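Local coordinates for DNA-binding protein reb1 (Schizosaccharomyces pombe, PDB 5EYB), which binds specific sites in gene promoters and ribosomal DNA, including the replication fork barrier, and helps end RNA polymerase I transcription, at residues D179-L182 against R183-V187. Sequence-based numbering, arbitrary orientation.
Sequences DEEL and RKNVV
Glu180 and Arg183, three residues apart on one helix, lie side by side and form a salt bridge. A single carboxylate oxygen comes to the guanidinium edge, facing Arg183 NH2, with a weak bond from Arg183 NE to Glu180 OE2 of 2.9 Å; the two flat groups are turned 46° apart. Glu180, bent at chi2 (68°), leans forward along the helix to meet the guanidinium, which the turn at chi3 (64°) of Arg183 leaves about level with its own CA. One residue on, Glu181 and Lys184 make a longer charge pair, with OE1 3.9 Å from NZ. Water bridges this gap, donating to Glu181 OE1 and accepting from Lys184 NZ. A second water joins Glu181 OE2 to Asn185 ND2. Long, flexible charged chains suit this outer side of helix 176-189, which lies in the first Myb-type DNA-binding domain and packs against helices 193-199 and 204-215 of its predicted helix-turn-helix motif. On the apolar side, Leu182 CD1 and Val186 CG2 meet loosely at 4.3 Å; both branched chains are buried against Ile196, and Leu182 also touches Arg210 and Val186 Trp211. Asp179 turns its carboxylate to a salt bridge with Arg210. Regular i to i+4 backbone bonds run beneath, among them Lys184 N to Glu180 O at 3.0 Å.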
loop_
_atom_site.group_PDB
_atom_site.type_symbol
_atom_site.label_atom_id
_atom_site.label_comp_id
_atom_site.label_asym_id
_atom_site.label_seq_id
_atom_site.Cartn_x
_atom_site.Cartn_y
_atom_site.Cartn_z
ATOM N N ASP A 179 20.413 -4.916 6.669
ATOM C CA ASP A 179 19.404 -5.973 6.624
ATOM C C ASP A 179 19.907 -7.216 7.339
ATOM O O ASP A 179 19.163 -7.890 8.050
ATOM C CB ASP A 179 19.039 -6.318 5.179
ATOM C CG ASP A 179 18.012 -5.373 4.594
ATOM O OD1 ASP A 179 17.262 -4.750 5.375
ATOM O OD2 ASP A 179 17.946 -5.260 3.351
ATOM N N GLU A 180 21.187 -7.509 7.138
ATOM C CA GLU A 180 21.821 -8.674 7.733
ATOM C C GLU A 180 22.000 -8.497 9.236
ATOM O O GLU A 180 21.773 -9.428 10.013
ATOM C CB GLU A 180 23.175 -8.937 7.067
ATOM C CG GLU A 180 23.863 -10.210 7.527
ATOM C CD GLU A 180 23.132 -11.469 7.093
ATOM O OE1 GLU A 180 22.250 -11.379 6.212
ATOM O OE2 GLU A 180 23.444 -12.549 7.634
ATOM N N GLU A 181 22.409 -7.296 9.637
ATOM C CA GLU A 181 22.600 -6.983 11.046
ATOM C C GLU A 181 21.290 -7.142 11.803
ATOM O O GLU A 181 21.268 -7.593 12.946
ATOM C CB GLU A 181 23.138 -5.563 11.216
ATOM C CG GLU A 181 23.507 -5.214 12.646
ATOM C CD GLU A 181 24.773 -5.915 13.109
ATOM O OE1 GLU A 181 25.518 -6.431 12.249
ATOM O OE2 GLU A 181 25.026 -5.947 14.333
ATOM N N LEU A 182 20.198 -6.767 11.147
ATOM C CA LEU A 182 18.875 -6.928 11.724
ATOM C C LEU A 182 18.554 -8.401 11.924
ATOM O O LEU A 182 18.088 -8.802 12.991
ATOM C CB LEU A 182 17.817 -6.277 10.836
ATOM C CG LEU A 182 16.375 -6.530 11.280
ATOM C CD1 LEU A 182 16.091 -5.832 12.598
ATOM C CD2 LEU A 182 15.392 -6.096 10.206
ATOM N N ARG A 183 18.807 -9.198 10.890
ATOM C CA ARG A 183 18.561 -10.637 10.934
ATOM C C ARG A 183 19.258 -11.296 12.118
ATOM O O ARG A 183 18.640 -12.036 12.880
ATOM C CB ARG A 183 19.025 -11.300 9.637
ATOM C CG ARG A 183 18.686 -12.779 9.540
ATOM C CD ARG A 183 19.373 -13.433 8.351
ATOM N NE ARG A 183 20.829 -13.412 8.487
ATOM C CZ ARG A 183 21.523 -14.253 9.249
ATOM N NH1 ARG A 183 20.900 -15.188 9.957
ATOM N NH2 ARG A 183 22.843 -14.158 9.310
ATOM N N LYS A 184 20.548 -11.011 12.266
ATOM C CA LYS A 184 21.351 -11.595 13.333
ATOM C C LYS A 184 20.868 -11.166 14.712
ATOM O O LYS A 184 20.952 -11.932 15.673
ATOM C CB LYS A 184 22.825 -11.224 13.147
ATOM C CG LYS A 184 23.476 -11.922 11.966
ATOM C CD LYS A 184 24.946 -11.571 11.832
ATOM C CE LYS A 184 25.143 -10.143 11.356
ATOM N NZ LYS A 184 26.537 -9.923 10.873
ATOM N N ASN A 185 20.363 -9.942 14.808
ATOM C CA ASN A 185 19.799 -9.457 16.061
ATOM C C ASN A 185 18.523 -10.208 16.427
ATOM O O ASN A 185 18.279 -10.503 17.600
ATOM C CB ASN A 185 19.523 -7.957 15.979
ATOM C CG ASN A 185 20.708 -7.123 16.424
ATOM O OD1 ASN A 185 21.315 -7.395 17.459
ATOM N ND2 ASN A 185 21.046 -6.106 15.643
ATOM N N VAL A 186 17.716 -10.518 15.419
ATOM C CA VAL A 186 16.495 -11.282 15.638
ATOM C C VAL A 186 16.839 -12.728 16.000
ATOM O O VAL A 186 16.167 -13.346 16.829
ATOM C CB VAL A 186 15.573 -11.244 14.399
ATOM C CG1 VAL A 186 14.308 -12.046 14.640
ATOM C CG2 VAL A 186 15.219 -9.806 14.053
ATOM N N VAL A 187 17.894 -13.261 15.392
ATOM C CA VAL A 187 18.367 -14.600 15.739
ATOM C C VAL A 187 18.917 -14.606 17.164
ATOM O O VAL A 187 18.761 -15.576 17.905
ATOM C CB VAL A 187 19.454 -15.098 14.763
ATOM C CG1 VAL A 187 19.975 -16.456 15.191
ATOM C CG2 VAL A 187 18.906 -15.178 13.350
HETATM O O HOH W 1 23.761 -4.774 16.159
HETATM O O HOH W 2 26.301 -7.623 9.631
#